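Side-chain contact in CheC, inhibitor of MCP methylation / FliN fusion protein (Thermotoga maritima, PDB 4HYN), which is a flagellar rotor protein of the CheC phosphatase family and probably dephosphorylates the chemotaxis response regulator CheY at the motor switch: residues 52-57 with 74-79. Sequence-based numbering, arbitrary orientation.
Sequences SDFSGE and VLVLDK
Phe54 and Val76 meet in a CH-pi contact: one methyl of the valine, CG1, lies over a face of the ring, 4.0 Å from its centroid and 20° off the ring normal. It is displaced toward the rim, coming nearest at Phe54 CD1 (3.8 Å). The second methyl, Val76 CG2, reaches the far end of the ring, 4.1 Å from Phe54 CZ. A beta-branched residue suits this place because its two methyls spread along the ring, and a flat aromatic gives them a broad apolar surface. Phe54 CG stands anti to the carbonyl carbon, which carries the ring from the loop toward the strand, while Asp53 CB lies against its opposite face.

Three residues further along each segment the contact turns polar. Lys79 NZ donates to Glu57 OE1 at 3.1 Å, forming a salt bridge in which the ammonium sits well above the carboxylate plane, 57° out of it. The long lysine chain passes Glu57 O, with Lys79 CG 3.6 Å from it, then bends at its last torsion (chi4 55°) to bring NZ to the carboxylate at the end of glutamate's extended chain. Were Lys79 an alanine, the Glu57 carboxylate would probably lose this charge partner and Glu57 O the methylenes packed beside it.

Further out, Phe144 meets the Phe54 ring at an oblique angle, and Phe151 touches Val76. Gly56 gives its N to Asp145 OD1, tying down the loop just before strand 57-66; its positive phi is easily adopted without a side chain. Asp78 accepts from Leu81 N, an N-cap bond at the start of the helix that Lys79 opens. The buried apolar end thus packs the loop on strand 71-78, and the salt bridge links the starts of strand 57-66 and helix 79-89, partly exposed, where solvent would be expected to temper the attraction.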
ATOM      1  N   SER A  52       5.247 -11.776  11.169  1.00 17.55           N
ATOM      2  CA  SER A  52       5.011 -11.610  12.604  1.00 20.48           C
ATOM      3  C   SER A  52       4.545 -10.202  12.990  1.00 21.68           C
ATOM      4  O   SER A  52       4.160  -9.971  14.138  1.00 23.46           O
ATOM      5  CB  SER A  52       6.254 -11.993  13.410  1.00 22.75           C
ATOM      6  OG  SER A  52       7.343 -11.125  13.115  1.00 27.95           O
ATOM      7  N   ASP A  53       4.605  -9.260  12.048  1.00 21.57           N
ATOM      8  CA  ASP A  53       4.167  -7.889  12.303  1.00 21.20           C
ATOM      9  C   ASP A  53       2.653  -7.759  12.258  1.00 20.98           C
ATOM     10  O   ASP A  53       2.096  -6.808  12.804  1.00 21.59           O
ATOM     11  CB  ASP A  53       4.745  -6.924  11.271  1.00 23.54           C
ATOM     12  CG  ASP A  53       6.193  -6.587  11.519  1.00 24.91           C
ATOM     13  OD1 ASP A  53       6.807  -6.022  10.588  1.00 26.83           O
ATOM     14  OD2 ASP A  53       6.715  -6.859  12.627  1.00 24.56           O
ATOM     15  N   PHE A  54       1.998  -8.684  11.558  1.00 20.41           N
ATOM     16  CA  PHE A  54       0.544  -8.668  11.424  1.00 18.32           C
ATOM     17  C   PHE A  54      -0.073  -9.887  12.093  1.00 19.63           C
ATOM     18  O   PHE A  54       0.555 -10.934  12.181  1.00 21.45           O
ATOM     19  CB  PHE A  54       0.150  -8.654   9.946  1.00 16.41           C
ATOM     20  CG  PHE A  54       0.840  -7.588   9.143  1.00 14.25           C
ATOM     21  CD1 PHE A  54       0.384  -6.278   9.165  1.00 11.31           C
ATOM     22  CD2 PHE A  54       1.956  -7.897   8.372  1.00 14.40           C
ATOM     23  CE1 PHE A  54       1.027  -5.288   8.436  1.00 12.85           C
ATOM     24  CE2 PHE A  54       2.611  -6.905   7.630  1.00 15.53           C
ATOM     25  CZ  PHE A  54       2.144  -5.600   7.665  1.00 12.52           C
ATOM     26  N   SER A  55      -1.311  -9.745  12.555  1.00 20.18           N
ATOM     27  CA  SER A  55      -2.019 -10.842  13.203  1.00 21.97           C
ATOM     28  C   SER A  55      -3.446 -10.911  12.672  1.00 20.90           C
ATOM     29  O   SER A  55      -3.926  -9.974  12.030  1.00 20.84           O
ATOM     30  CB  SER A  55      -2.043 -10.650  14.721  1.00 23.84           C
ATOM     31  OG  SER A  55      -2.939  -9.615  15.086  1.00 28.41           O
ATOM     32  N   GLY A  56      -4.116 -12.026  12.929  1.00 20.52           N
ATOM     33  CA  GLY A  56      -5.481 -12.187  12.465  1.00 21.70           C
ATOM     34  C   GLY A  56      -5.599 -12.401  10.968  1.00 22.31           C
ATOM     35  O   GLY A  56      -4.605 -12.434  10.249  1.00 23.72           O
ATOM     36  N   GLU A  57      -6.829 -12.577  10.505  1.00 23.58           N
ATOM     37  CA  GLU A  57      -7.108 -12.800   9.092  1.00 24.91           C
ATOM     38  C   GLU A  57      -7.231 -11.427   8.425  1.00 24.11           C
ATOM     39  O   GLU A  57      -8.068 -10.615   8.822  1.00 24.32           O
ATOM     40  CB  GLU A  57      -8.412 -13.594   8.958  1.00 25.64           C
ATOM     41  CG  GLU A  57      -8.539 -14.442   7.706  1.00 29.19           C
ATOM     42  CD  GLU A  57      -9.743 -15.377   7.761  1.00 33.01           C
ATOM     43  OE1 GLU A  57     -10.611 -15.306   6.858  1.00 33.20           O
ATOM     44  OE2 GLU A  57      -9.827 -16.183   8.716  1.00 36.92           O
ATOM     45  N   VAL A  74       2.970  -4.713  -2.000  1.00 15.58           N
ATOM     46  CA  VAL A  74       1.898  -5.291  -1.208  1.00 14.08           C
ATOM     47  C   VAL A  74       1.220  -4.338  -0.240  1.00 14.85           C
ATOM     48  O   VAL A  74       1.883  -3.588   0.473  1.00 14.83           O
ATOM     49  CB  VAL A  74       2.433  -6.503  -0.397  1.00 12.40           C
ATOM     50  CG1 VAL A  74       1.350  -7.071   0.519  1.00 12.63           C
ATOM     51  CG2 VAL A  74       2.947  -7.576  -1.343  1.00  9.54           C
ATOM     52  N   LEU A  75      -0.111  -4.386  -0.225  1.00 14.32           N
ATOM     53  CA  LEU A  75      -0.921  -3.580   0.683  1.00 15.13           C
ATOM     54  C   LEU A  75      -1.615  -4.539   1.643  1.00 15.55           C
ATOM     55  O   LEU A  75      -2.190  -5.545   1.217  1.00 13.73           O
ATOM     56  CB  LEU A  75      -1.978  -2.776  -0.074  1.00 16.48           C
ATOM     57  CG  LEU A  75      -1.555  -1.542  -0.869  1.00 15.70           C
ATOM     58  CD1 LEU A  75      -2.808  -0.802  -1.318  1.00 15.79           C
ATOM     59  CD2 LEU A  75      -0.694  -0.634   0.001  1.00 15.82           C
ATOM     60  N   VAL A  76      -1.542  -4.236   2.933  1.00 15.22           N
ATOM     61  CA  VAL A  76      -2.156  -5.076   3.955  1.00 14.98           C
ATOM     62  C   VAL A  76      -3.251  -4.299   4.673  1.00 16.42           C
ATOM     63  O   VAL A  76      -2.983  -3.325   5.380  1.00 17.16           O
ATOM     64  CB  VAL A  76      -1.101  -5.586   4.984  1.00 14.37           C
ATOM     65  CG1 VAL A  76      -1.754  -6.520   6.007  1.00 11.94           C
ATOM     66  CG2 VAL A  76       0.024  -6.307   4.260  1.00 13.40           C
ATOM     67  N   LEU A  77      -4.487  -4.744   4.479  1.00 17.73           N
ATOM     68  CA  LEU A  77      -5.656  -4.111   5.076  1.00 19.53           C
ATOM     69  C   LEU A  77      -6.396  -5.094   5.986  1.00 20.91           C
ATOM     70  O   LEU A  77      -6.571  -6.270   5.640  1.00 19.94           O
ATOM     71  CB  LEU A  77      -6.612  -3.625   3.974  1.00 19.44           C
ATOM     72  CG  LEU A  77      -6.193  -2.528   2.985  1.00 20.99           C
ATOM     73  CD1 LEU A  77      -5.075  -3.008   2.092  1.00 22.16           C
ATOM     74  CD2 LEU A  77      -7.389  -2.137   2.124  1.00 21.91           C
ATOM     75  N   ASP A  78      -6.846  -4.613   7.142  1.00 21.88           N
ATOM     76  CA  ASP A  78      -7.568  -5.477   8.065  1.00 24.13           C
ATOM     77  C   ASP A  78      -9.052  -5.591   7.712  1.00 24.46           C
ATOM     78  O   ASP A  78      -9.626  -4.698   7.072  1.00 22.75           O
ATOM     79  CB  ASP A  78      -7.343  -5.054   9.530  1.00 26.65           C
ATOM     80  CG  ASP A  78      -8.205  -3.880   9.965  1.00 31.43           C
ATOM     81  OD1 ASP A  78      -8.603  -3.862  11.146  1.00 36.35           O
ATOM     82  OD2 ASP A  78      -8.477  -2.969   9.159  1.00 34.81           O
ATOM     83  N   LYS A  79      -9.646  -6.720   8.096  1.00 24.88           N
ATOM     84  CA  LYS A  79     -11.055  -7.004   7.834  1.00 26.10           C
ATOM     85  C   LYS A  79     -12.000  -5.829   8.056  1.00 24.95           C
ATOM     86  O   LYS A  79     -12.884  -5.586   7.237  1.00 25.28           O
ATOM     87  CB  LYS A  79     -11.515  -8.196   8.667  1.00 28.58           C
ATOM     88  CG  LYS A  79     -11.402  -9.551   7.969  1.00 31.24           C
ATOM     89  CD  LYS A  79     -11.744 -10.670   8.951  1.00 34.40           C
ATOM     90  CE  LYS A  79     -12.286 -11.891   8.242  1.00 37.35           C
ATOM     91  NZ  LYS A  79     -11.348 -12.363   7.201  1.00 37.80           N
TER